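Local structure of uncharacterized conserved protein (Sinorhizobium meliloti, 4EZB) at residues S93-A98 against D119-G124; L111-V116 against T137-F142; L161-R166 against G189-L194; E259-A264 against M276-C281. The protein is of unknown function but is probably an oxidoreductase, built from a Rossmann-like domain and a helical C-terminal domain. All coordinates share one frame; numbering follows the deposited sequence.

Contact 1: S93-A98 against D119-G124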
loop_
_atom_site.group_PDB
_atom_site.type_symbol
_atom_site.label_atom_id
_atom_site.label_comp_id
_atom_site.label_asym_id
_atom_site.label_seq_id
_atom_site.Cartn_x
_atom_site.Cartn_y
_atom_site.Cartn_z
ATOM N N SER A 93 -5.557 27.621 -19.454
ATOM C CA SER A 93 -5.848 28.249 -18.149
ATOM C C SER A 93 -4.867 27.750 -17.103
ATOM O O SER A 93 -4.945 26.622 -16.686
ATOM C CB SER A 93 -7.282 27.953 -17.695
ATOM O OG SER A 93 -7.614 28.731 -16.542
ATOM N N LEU A 94 -3.930 28.596 -16.703
ATOM C CA LEU A 94 -2.980 28.251 -15.636
ATOM C C LEU A 94 -3.063 29.378 -14.615
ATOM O O LEU A 94 -2.460 30.438 -14.784
ATOM C CB LEU A 94 -1.563 28.139 -16.173
ATOM C CG LEU A 94 -1.188 26.912 -17.007
ATOM C CD1 LEU A 94 -0.234 27.287 -18.144
ATOM C CD2 LEU A 94 -0.566 25.851 -16.094
ATOM N N VAL A 95 -3.873 29.172 -13.591
ATOM C CA VAL A 95 -4.122 30.204 -12.591
ATOM C C VAL A 95 -4.032 29.526 -11.232
ATOM O O VAL A 95 -3.809 28.298 -11.155
ATOM C CB VAL A 95 -5.481 30.919 -12.805
ATOM C CG1 VAL A 95 -5.437 31.791 -14.051
ATOM C CG2 VAL A 95 -6.651 29.936 -12.874
ATOM N N VAL A 96 -4.185 30.291 -10.153
ATOM C CA VAL A 96 -4.178 29.652 -8.848
ATOM C C VAL A 96 -5.422 28.785 -8.775
ATOM O O VAL A 96 -6.507 29.190 -9.224
ATOM C CB VAL A 96 -4.136 30.654 -7.677
ATOM C CG1 VAL A 96 -2.776 31.355 -7.625
ATOM C CG2 VAL A 96 -5.292 31.655 -7.761
ATOM N N GLY A 97 -5.246 27.585 -8.235
ATOM C CA GLY A 97 -6.328 26.640 -8.057
ATOM C C GLY A 97 -7.642 27.305 -7.701
ATOM O O GLY A 97 -8.658 27.056 -8.365
ATOM N N ALA A 98 -7.610 28.173 -6.684
ATOM C CA ALA A 98 -8.812 28.821 -6.175
ATOM C C ALA A 98 -9.561 29.567 -7.268
ATOM O O ALA A 98 -10.781 29.607 -7.245
ATOM C CB ALA A 98 -8.477 29.771 -5.027
ATOM N N ASP A 119 -8.300 23.471 -19.516
ATOM C CA ASP A 119 -8.094 23.854 -18.138
ATOM C C ASP A 119 -6.930 23.055 -17.617
ATOM O O ASP A 119 -7.038 21.849 -17.495
ATOM C CB ASP A 119 -9.337 23.565 -17.311
ATOM C CG ASP A 119 -9.229 24.125 -15.909
ATOM O OD1 ASP A 119 -9.942 25.134 -15.631
ATOM O OD2 ASP A 119 -8.418 23.576 -15.100
ATOM N N LEU A 120 -5.821 23.709 -17.302
ATOM C CA LEU A 120 -4.656 22.963 -16.813
ATOM C C LEU A 120 -4.390 23.105 -15.320
ATOM O O LEU A 120 -3.293 22.764 -14.851
ATOM C CB LEU A 120 -3.389 23.374 -17.578
ATOM C CG LEU A 120 -3.493 23.258 -19.080
ATOM C CD1 LEU A 120 -2.326 24.008 -19.720
ATOM C CD2 LEU A 120 -3.534 21.787 -19.474
ATOM N N ASN A 121 -5.355 23.610 -14.577
ATOM C CA ASN A 121 -5.203 23.838 -13.150
ATOM C C ASN A 121 -5.155 22.619 -12.234
ATOM O O ASN A 121 -5.711 21.602 -12.551
ATOM C CB ASN A 121 -6.249 24.816 -12.701
ATOM C CG ASN A 121 -6.147 26.113 -13.435
ATOM O OD1 ASN A 121 -5.125 26.754 -13.410
ATOM N ND2 ASN A 121 -7.179 26.471 -14.137
ATOM N N SER A 122 -4.468 22.723 -11.101
ATOM C CA SER A 122 -4.313 21.573 -10.189
ATOM C C SER A 122 -5.538 21.365 -9.314
ATOM O O SER A 122 -5.454 21.498 -8.097
ATOM C CB SER A 122 -3.088 21.738 -9.288
ATOM O OG SER A 122 -2.131 22.571 -9.899
ATOM N N VAL A 123 -6.669 21.033 -9.926
ATOM C CA VAL A 123 -7.914 20.825 -9.195
ATOM C C VAL A 123 -8.499 19.446 -9.517
ATOM O O VAL A 123 -8.057 18.795 -10.462
ATOM C CB VAL A 123 -8.917 21.985 -9.440
ATOM C CG1 VAL A 123 -8.388 23.287 -8.842
ATOM C CG2 VAL A 123 -9.220 22.175 -10.933
ATOM N N GLY A 124 -9.456 18.984 -8.716
ATOM C CA GLY A 124 -10.043 17.668 -8.935
ATOM C C GLY A 124 -11.116 17.714 -10.005
ATOM O O GLY A 124 -11.475 18.806 -10.430
HETATM O O HOH W 1 -10.148 27.960 -15.616
HETATM O O HOH W 2 -3.930 25.433 -10.342
#
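Asn-121 reaches across to Val-95 with its amide oxygen: Val-95 N sits 2.7 Å from Asn-121 OD1, in the carbonyl plane, with the N-H pointing almost straight at it (178°). CG is placed beside the backbone N by chi1 of -59°, which brings the amide against the loop after Ser-93. Its other end is held more loosely, since ND2 makes weak bonds to Ser-93 OG (3.3 Å from Asn-121 ND2) and to both carboxylate oxygens of Asp-119. An alanine in place of Asn-121 would probably leave Val-95 N without this acceptor and remove the amide that ties the loop after Ser-93 to Asp-119.

Among backbone bonds, Leu-120 N donates to Ser-93 O at 3.1 Å. It belongs to the parallel bridge between Ser-93 and Asp-119, where neighbouring strands of the Rossmann-like sheet end and their loops lead into helices 100-107 and 125-136. In this fold such C-terminal loops commonly border the nucleotide site. Asp-119 OD2 takes Asn-121 N from above the carboxylate plane at 3.1 Å, an Asx turn, and also a salt bridge from Lys-128.

Water links the loops twice: one molecule joins Ser-93 OG to Asp-119 OD1, another joins Val-95 O to Ser-122 N.

Apolar contact is slight, with Leu-94 CD2 4.0 Å from Leu-120 CB. Val-123 CG1 also packs on the backbone of Gly-97, 3.8 Å from Gly-97 O.

Contact 2: L111-V116 against T137-F142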
loop_
_atom_site.group_PDB
_atom_site.type_symbol
_atom_site.label_atom_id
_atom_site.label_comp_id
_atom_site.label_asym_id
_atom_site.label_seq_id
_atom_site.Cartn_x
_atom_site.Cartn_y
_atom_site.Cartn_z
ATOM N N LEU A 111 -14.980 33.315 -25.954
ATOM C CA LEU A 111 -14.504 32.269 -26.835
ATOM C C LEU A 111 -15.343 32.222 -28.091
ATOM O O LEU A 111 -16.566 32.345 -28.034
ATOM C CB LEU A 111 -14.542 30.907 -26.114
ATOM C CG LEU A 111 -13.358 30.472 -25.237
ATOM C CD1 LEU A 111 -12.999 31.543 -24.244
ATOM C CD2 LEU A 111 -13.714 29.219 -24.462
ATOM N N SER A 112 -14.674 32.052 -29.225
ATOM C CA SER A 112 -15.337 31.702 -30.470
ATOM C C SER A 112 -15.856 30.277 -30.394
ATOM O O SER A 112 -15.366 29.474 -29.594
ATOM C CB SER A 112 -14.350 31.791 -31.624
ATOM O OG SER A 112 -14.636 30.775 -32.572
ATOM N N ASP A 113 -16.815 29.940 -31.252
ATOM C CA ASP A 113 -17.384 28.592 -31.222
ATOM C C ASP A 113 -16.480 27.481 -31.781
ATOM O O ASP A 113 -16.803 26.302 -31.657
ATOM C CB ASP A 113 -18.792 28.542 -31.839
ATOM C CG ASP A 113 -18.811 28.924 -33.303
ATOM O OD1 ASP A 113 -18.234 29.976 -33.661
ATOM O OD2 ASP A 113 -19.430 28.177 -34.093
ATOM N N GLU A 114 -15.353 27.839 -32.381
ATOM C CA GLU A 114 -14.380 26.813 -32.746
ATOM C C GLU A 114 -13.314 26.615 -31.656
ATOM O O GLU A 114 -12.631 25.585 -31.619
ATOM C CB GLU A 114 -13.754 27.110 -34.115
ATOM C CG GLU A 114 -14.523 26.474 -35.271
ATOM C CD GLU A 114 -14.486 27.274 -36.569
ATOM O OE1 GLU A 114 -14.335 28.517 -36.523
ATOM O OE2 GLU A 114 -14.632 26.652 -37.647
ATOM N N ALA A 115 -13.203 27.585 -30.754
ATOM C CA ALA A 115 -12.096 27.615 -29.800
ATOM C C ALA A 115 -12.193 26.521 -28.732
ATOM O O ALA A 115 -13.282 26.118 -28.343
ATOM C CB ALA A 115 -12.009 28.977 -29.144
ATOM N N VAL A 116 -11.036 26.059 -28.270
ATOM C CA VAL A 116 -10.960 25.099 -27.176
ATOM C C VAL A 116 -10.296 25.756 -25.948
ATOM O O VAL A 116 -9.215 26.314 -26.059
ATOM C CB VAL A 116 -10.193 23.825 -27.607
ATOM C CG1 VAL A 116 -10.176 22.810 -26.476
ATOM C CG2 VAL A 116 -10.817 23.202 -28.854
ATOM N N THR A 137 -21.714 27.760 -20.979
ATOM C CA THR A 137 -22.659 28.874 -21.048
ATOM C C THR A 137 -22.309 29.845 -22.185
ATOM O O THR A 137 -23.011 30.830 -22.400
ATOM C CB THR A 137 -22.767 29.629 -19.713
ATOM O OG1 THR A 137 -21.602 30.447 -19.516
ATOM C CG2 THR A 137 -22.891 28.666 -18.561
ATOM N N GLY A 138 -21.238 29.557 -22.915
ATOM C CA GLY A 138 -20.839 30.348 -24.071
ATOM C C GLY A 138 -20.752 29.429 -25.268
ATOM O O GLY A 138 -21.385 28.378 -25.280
ATOM N N LYS A 139 -19.930 29.791 -26.250
ATOM C CA LYS A 139 -19.863 29.064 -27.526
ATOM C C LYS A 139 -18.669 28.111 -27.670
ATOM O O LYS A 139 -18.644 27.244 -28.547
ATOM C CB LYS A 139 -19.820 30.068 -28.681
ATOM C CG LYS A 139 -20.859 31.179 -28.600
ATOM C CD LYS A 139 -20.614 32.266 -29.641
ATOM C CE LYS A 139 -20.828 31.732 -31.053
ATOM N NZ LYS A 139 -22.078 30.921 -31.160
ATOM N N GLY A 140 -17.666 28.281 -26.826
ATOM C CA GLY A 140 -16.445 27.489 -26.939
ATOM C C GLY A 140 -16.550 26.080 -26.403
ATOM O O GLY A 140 -17.494 25.740 -25.693
ATOM N N SER A 141 -15.558 25.266 -26.761
ATOM C CA SER A 141 -15.409 23.898 -26.273
ATOM C C SER A 141 -14.475 23.867 -25.061
ATOM O O SER A 141 -13.628 24.739 -24.913
ATOM C CB SER A 141 -14.801 23.014 -27.378
ATOM O OG SER A 141 -15.628 22.952 -28.528
ATOM N N PHE A 142 -14.617 22.843 -24.228
ATOM C CA PHE A 142 -13.808 22.674 -23.034
ATOM C C PHE A 142 -13.025 21.362 -23.136
ATOM O O PHE A 142 -13.588 20.360 -23.522
ATOM C CB PHE A 142 -14.707 22.646 -21.787
ATOM C CG PHE A 142 -13.951 22.399 -20.488
ATOM C CD1 PHE A 142 -13.385 23.449 -19.792
ATOM C CD2 PHE A 142 -13.816 21.107 -19.979
ATOM C CE1 PHE A 142 -12.708 23.224 -18.584
ATOM C CE2 PHE A 142 -13.126 20.862 -18.785
ATOM C CZ PHE A 142 -12.568 21.924 -18.089
HETATM O O HOH W 3 -18.432 32.151 -26.432
#
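Ser-141 and Ala-115 begin a parallel strand pairing where the interior strands 116-119 and 141-147 start, at their N-terminal ends, a contact made mostly by backbone. Ser-141 N donates to Ala-115 O at 2.9 Å. One residue on, Val-116 bridges to Ser-141, and its CA-H points at Ser-141 O.

Ahead of the strands, the two loops pack closely. The carbonyl of Lys-139 receives a CA-H...O contact from Asp-113, with Asp-113 CA 3.2 Å from Lys-139 O. Their side chains meet through carbons, Asp-113 CB to Lys-139 CB at 3.7 Å. The lysine chain bends at chi3 (67°) and chi4 (45°), curling its end back past the aspartate, yet Asp-113 OD1 and Lys-139 NZ stay 4.7 Å apart. The charges therefore attract at most at long range. Gly-140 lets the loops come so near: Leu-111 CB lies 4.0 Å from Gly-140 CA, and any CB on that glycine would run into Leu-111 CD2.

The first loop holds its own shape. Ser-112 to Ala-115 form a type I turn, and Ser-112 OG accepts Glu-114 N at 3.0 Å in an ST turn. From outside, Arg-166 NH1 donates to both Glu-114 O and Ser-141 OG, fixing the serine hydroxyl.

Helix 125-136 runs between the two strands in sequence, which makes this the strand-entry end of a beta-alpha-beta crossover, the repeating element of Rossmann-type sheets.

Contact 3: L161-R166 against G189-L194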
loop_
_atom_site.group_PDB
_atom_site.type_symbol
_atom_site.label_atom_id
_atom_site.label_comp_id
_atom_site.label_asym_id
_atom_site.label_seq_id
_atom_site.Cartn_x
_atom_site.Cartn_y
_atom_site.Cartn_z
ATOM N N LEU A 161 -1.955 15.333 -19.546
ATOM C CA LEU A 161 -3.080 14.495 -19.926
ATOM C C LEU A 161 -4.297 15.373 -20.239
ATOM O O LEU A 161 -4.555 16.351 -19.532
ATOM C CB LEU A 161 -3.396 13.503 -18.809
ATOM C CG LEU A 161 -2.257 12.510 -18.418
ATOM C CD1 LEU A 161 -2.738 11.460 -17.422
ATOM C CD2 LEU A 161 -1.622 11.825 -19.630
ATOM N N VAL A 162 -5.034 15.021 -21.287
ATOM C CA VAL A 162 -6.276 15.725 -21.662
ATOM C C VAL A 162 -7.465 14.761 -21.853
ATOM O O VAL A 162 -7.298 13.599 -22.259
ATOM C CB VAL A 162 -6.063 16.662 -22.883
ATOM C CG1 VAL A 162 -5.259 17.887 -22.472
ATOM C CG2 VAL A 162 -5.326 15.944 -24.014
ATOM N N ALA A 163 -8.666 15.226 -21.531
ATOM C CA ALA A 163 -9.876 14.429 -21.701
ATOM C C ALA A 163 -11.012 15.332 -22.175
ATOM O O ALA A 163 -11.164 16.445 -21.672
ATOM C CB ALA A 163 -10.265 13.801 -20.371
ATOM N N GLY A 164 -11.841 14.833 -23.086
ATOM C CA GLY A 164 -13.018 15.592 -23.550
ATOM C C GLY A 164 -13.333 15.244 -24.986
ATOM O O GLY A 164 -12.541 14.554 -25.648
ATOM N N ARG A 165 -14.497 15.696 -25.463
ATOM C CA ARG A 165 -14.901 15.482 -26.849
ATOM C C ARG A 165 -13.704 15.750 -27.778
ATOM O O ARG A 165 -13.326 14.883 -28.568
ATOM C CB ARG A 165 -16.097 16.380 -27.204
ATOM C CG ARG A 165 -17.183 15.720 -28.041
ATOM C CD ARG A 165 -18.079 16.733 -28.760
ATOM N NE ARG A 165 -18.768 17.670 -27.858
ATOM C CZ ARG A 165 -20.084 17.694 -27.625
ATOM N NH1 ARG A 165 -20.594 18.594 -26.785
ATOM N NH2 ARG A 165 -20.898 16.829 -28.224
ATOM N N ARG A 166 -13.058 16.911 -27.611
ATOM C CA ARG A 166 -11.980 17.351 -28.514
ATOM C C ARG A 166 -10.543 17.118 -28.030
ATOM O O ARG A 166 -9.591 17.642 -28.610
ATOM C CB ARG A 166 -12.209 18.808 -28.937
ATOM C CG ARG A 166 -13.550 18.972 -29.659
ATOM C CD ARG A 166 -13.903 20.426 -29.948
ATOM N NE ARG A 166 -13.052 20.992 -30.986
ATOM C CZ ARG A 166 -13.064 22.270 -31.371
ATOM N NH1 ARG A 166 -13.903 23.152 -30.816
ATOM N NH2 ARG A 166 -12.215 22.667 -32.308
ATOM N N GLY A 189 -12.810 15.311 -16.846
ATOM C CA GLY A 189 -12.725 14.714 -15.529
ATOM C C GLY A 189 -11.762 13.527 -15.561
ATOM O O GLY A 189 -11.079 13.244 -14.566
ATOM N N GLN A 190 -11.666 12.840 -16.700
ATOM C CA GLN A 190 -10.797 11.650 -16.716
ATOM C C GLN A 190 -9.310 11.906 -16.505
ATOM O O GLN A 190 -8.631 11.036 -15.948
ATOM C CB GLN A 190 -11.000 10.801 -17.958
ATOM C CG GLN A 190 -12.374 10.155 -18.028
ATOM C CD GLN A 190 -12.530 9.339 -19.288
ATOM O OE1 GLN A 190 -12.629 9.888 -20.399
ATOM N NE2 GLN A 190 -12.543 8.012 -19.132
ATOM N N ALA A 191 -8.812 13.070 -16.947
ATOM C CA ALA A 191 -7.388 13.373 -16.890
ATOM C C ALA A 191 -6.956 13.663 -15.453
ATOM O O ALA A 191 -5.911 13.190 -15.012
ATOM C CB ALA A 191 -7.032 14.549 -17.804
ATOM N N SER A 192 -7.749 14.457 -14.727
ATOM C CA SER A 192 -7.403 14.740 -13.346
ATOM C C SER A 192 -7.689 13.524 -12.468
ATOM O O SER A 192 -6.963 13.281 -11.503
ATOM C CB SER A 192 -8.105 15.990 -12.826
ATOM O OG SER A 192 -9.511 15.807 -12.773
ATOM N N SER A 193 -8.708 12.741 -12.828
ATOM C CA SER A 193 -8.977 11.498 -12.127
ATOM C C SER A 193 -7.787 10.565 -12.216
ATOM O O SER A 193 -7.329 10.052 -11.217
ATOM C CB SER A 193 -10.214 10.823 -12.679
ATOM O OG SER A 193 -11.350 11.521 -12.189
ATOM N N LEU A 194 -7.277 10.387 -13.419
ATOM C CA LEU A 194 -6.116 9.557 -13.666
ATOM C C LEU A 194 -4.857 10.025 -12.885
ATOM O O LEU A 194 -4.165 9.210 -12.274
ATOM C CB LEU A 194 -5.849 9.529 -15.170
ATOM C CG LEU A 194 -4.769 8.626 -15.725
ATOM C CD1 LEU A 194 -4.876 7.279 -15.062
ATOM C CD2 LEU A 194 -4.976 8.460 -17.216
#
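Leu-161 keeps CG beside its backbone N (chi1 -60°) and stretches out at chi2, while Leu-194 swings CG opposite its own N (-174°). The two chains thus meet at about a right angle, with Leu-161 CD1 3.7 Å from Leu-194 CD2. One helical turn earlier, the methyl of Ala-191 presses on the strand backbone, its CB 3.5 Å from Leu-161 O and 3.9 Å from Leu-161 CB. Ala-163 fills the other side of this methyl: Ala-163 CB stands 3.8 Å from Ala-191 N and also touches Gln-190 CB.

With alanines, Ala-163 and Ala-191, at the point of closest packing, the axes of strand 161-163 and helix 190-194 come to 7.0 Å, at 139° between their directions. The strand runs antiparallel to 141-147, and the helix is the start of the long 190-218 rod, as in the beta-hydroxyacid dehydrogenases, where such a helix leads from the nucleotide-binding domain to the helical one.

No hydrogen bond crosses the contact; polar groups are served from within the helix start and from next door. Gly-189 O accepts both Ser-193 N and Ser-193 OG, the hydroxyl standing 2.9 Å from Gly-189 O and above the carbonyl plane. Glu-144, on the adjoining strand, takes Ala-191 N and Ser-192 N with its two carboxylate oxygens. Gln-190 OE1 accepts Thr-187 N of its own chain, while NE2 reaches over to Ala-219 O of the second subunit, and Leu-194 packs on Ile-225 of that same subunit.

Contact 4: E259-A264 against M276-C281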
loop_
_atom_site.group_PDB
_atom_site.type_symbol
_atom_site.label_atom_id
_atom_site.label_comp_id
_atom_site.label_asym_id
_atom_site.label_seq_id
_atom_site.Cartn_x
_atom_site.Cartn_y
_atom_site.Cartn_z
ATOM N N GLU A 259 -0.952 16.405 -2.444
ATOM C CA GLU A 259 -1.308 15.462 -3.525
ATOM C C GLU A 259 -2.196 14.291 -3.058
ATOM O O GLU A 259 -3.106 13.871 -3.781
ATOM C CB GLU A 259 -0.043 14.902 -4.186
ATOM C CG GLU A 259 0.885 15.947 -4.782
ATOM C CD GLU A 259 2.231 15.371 -5.181
ATOM O OE1 GLU A 259 2.257 14.351 -5.906
ATOM O OE2 GLU A 259 3.269 15.943 -4.778
HETATM N N MSE A 260 -1.914 13.771 -1.857
HETATM C CA MSE A 260 -2.708 12.692 -1.234
HETATM C C MSE A 260 -4.064 13.165 -0.765
HETATM O O MSE A 260 -5.061 12.467 -0.970
HETATM C CB MSE A 260 -1.953 12.033 -0.067
HETATM C CG MSE A 260 -2.300 10.549 0.098
HETATM SE SE MSE A 260 -2.233 9.573 -1.623
HETATM C CE MSE A 260 -2.357 7.697 -1.030
ATOM N N THR A 261 -4.112 14.345 -0.136
ATOM C CA THR A 261 -5.367 14.942 0.346
ATOM C C THR A 261 -6.347 15.189 -0.802
ATOM O O THR A 261 -7.551 14.970 -0.657
ATOM C CB THR A 261 -5.132 16.269 1.104
ATOM O OG1 THR A 261 -4.015 16.132 1.990
ATOM C CG2 THR A 261 -6.383 16.671 1.908
ATOM N N GLU A 262 -5.820 15.639 -1.937
ATOM C CA GLU A 262 -6.618 15.857 -3.133
ATOM C C GLU A 262 -7.137 14.528 -3.655
ATOM O O GLU A 262 -8.310 14.429 -4.024
ATOM C CB GLU A 262 -5.800 16.570 -4.207
ATOM C CG GLU A 262 -5.562 18.047 -3.935
ATOM C CD GLU A 262 -4.208 18.526 -4.442
ATOM O OE1 GLU A 262 -3.611 17.852 -5.317
ATOM O OE2 GLU A 262 -3.732 19.576 -3.955
ATOM N N ALA A 263 -6.265 13.512 -3.669
ATOM C CA ALA A 263 -6.634 12.176 -4.155
ATOM C C ALA A 263 -7.781 11.524 -3.370
ATOM O O ALA A 263 -8.687 10.930 -3.975
ATOM C CB ALA A 263 -5.422 11.263 -4.233
ATOM N N ALA A 264 -7.753 11.651 -2.042
ATOM C CA ALA A 264 -8.863 11.208 -1.190
ATOM C C ALA A 264 -10.180 11.903 -1.545
ATOM O O ALA A 264 -11.226 11.254 -1.606
ATOM C CB ALA A 264 -8.533 11.410 0.289
HETATM N N MSE A 276 -7.696 4.347 2.450
HETATM C CA MSE A 276 -6.268 4.112 2.165
HETATM C C MSE A 276 -5.605 5.432 1.864
HETATM O O MSE A 276 -4.541 5.741 2.415
HETATM C CB MSE A 276 -6.008 3.165 0.998
HETATM C CG MSE A 276 -6.550 1.758 1.253
HETATM SE SE MSE A 276 -5.686 0.974 2.863
HETATM C CE MSE A 276 -3.841 0.636 2.225
ATOM N N SER A 277 -6.240 6.236 1.012
ATOM C CA SER A 277 -5.703 7.549 0.670
ATOM C C SER A 277 -5.624 8.452 1.878
ATOM O O SER A 277 -4.673 9.209 2.015
ATOM C CB SER A 277 -6.569 8.230 -0.382
ATOM O OG SER A 277 -6.495 7.498 -1.583
ATOM N N ARG A 278 -6.644 8.420 2.730
ATOM C CA ARG A 278 -6.611 9.286 3.911
ATOM C C ARG A 278 -5.498 8.837 4.883
ATOM O O ARG A 278 -4.758 9.667 5.402
ATOM C CB ARG A 278 -7.975 9.327 4.608
ATOM C CG ARG A 278 -9.070 10.060 3.845
ATOM C CD ARG A 278 -8.959 11.562 4.044
ATOM N NE ARG A 278 -10.005 12.288 3.327
ATOM C CZ ARG A 278 -9.900 13.552 2.923
ATOM N NH1 ARG A 278 -8.788 14.247 3.153
ATOM N NH2 ARG A 278 -10.906 14.122 2.271
ATOM N N ALA A 279 -5.372 7.524 5.095
ATOM C CA ALA A 279 -4.379 6.998 6.041
ATOM C C ALA A 279 -2.974 7.268 5.509
ATOM O O ALA A 279 -2.092 7.610 6.283
ATOM C CB ALA A 279 -4.586 5.514 6.304
ATOM N N ALA A 280 -2.785 7.166 4.186
ATOM C CA ALA A 280 -1.453 7.393 3.601
ATOM C C ALA A 280 -0.951 8.850 3.750
ATOM O O ALA A 280 0.203 9.091 4.160
ATOM C CB ALA A 280 -1.409 6.929 2.157
ATOM N N CYS A 281 -1.846 9.790 3.442
ATOM C CA CYS A 281 -1.673 11.214 3.692
ATOM C C CYS A 281 -1.289 11.504 5.137
ATOM O O CYS A 281 -0.282 12.170 5.386
ATOM C CB CYS A 281 -2.971 11.954 3.308
ATOM S SG CYS A 281 -3.330 13.506 4.171
#
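Met-260, a selenomethionine, packs over Ser-277, Ala-280 and Cys-281 of the facing helix. Its CG is 3.3 Å from Ser-277 O, its CB meets Cys-281 CB at 3.5 Å, and the bend at chi2 (48°) turns the tail so that Met-260 CE presses on Ala-280 CB at a tight 3.4 Å. Toward the outside, Arg-278 folds back over Ala-264. Bent at chi2 (-81°), it brings its guanidinium over the alanine methyl, with Ala-264 CB 3.5 Å above the guanidinium plane of Arg-278, offset toward its rim; Thr-261 CG2 stands at the edge, 3.6 Å from Arg-278 NH1. Ser-277 CB completes the layer, 3.8 Å from Ala-264 CB.

The second shell sets these groups in place. Arg-278 NE forms a salt bridge with Glu-268, and Thr-261 OG1 is bonded to Val-257 O one turn back. A leucine in place of Arg-278 would probably leave Glu-268 without its charged mate and strip the flat cover from Ala-264.

Behind the pair, helix 190-218 takes Ala-263 on Met-196, Ser-277 on Val-200 and Ala-280 on Ala-207. Glu-211 of the second subunit accepts Met-276 N and Ser-277 N, at the start of helix 275-291.

The segment axes come to 8.4 Å at 163°, nearly antiparallel, as expected of a helical hairpin, here in the C-terminal helical domain that contains the DUF1932 family region.

Overall arrangement
From the N terminus, contact 1 opens after strand 90-93, and before it closes at 119-124, contact 2 has opened at 111-116. Contact 2 then closes at 137-142, so the two loops cross, contact 1 at the C-terminal ends of strands 90-93 and 116-119, contact 2 at the N-terminal starts of 116-119 and 141-147; Phe-142 packs on Asp-119 between them. Contacts 3 and 4 follow in series. Contact 3 closes a loop from strand 159-163 to the start of helix 190-218, and its segment carries Arg-166 back to contact 2, while Ser-192 touches the end of contact 1. Contact 4, about 35 Å from contact 2 between centres, closes a short hairpin in the helical domain; like contact 3, it touches the second subunit.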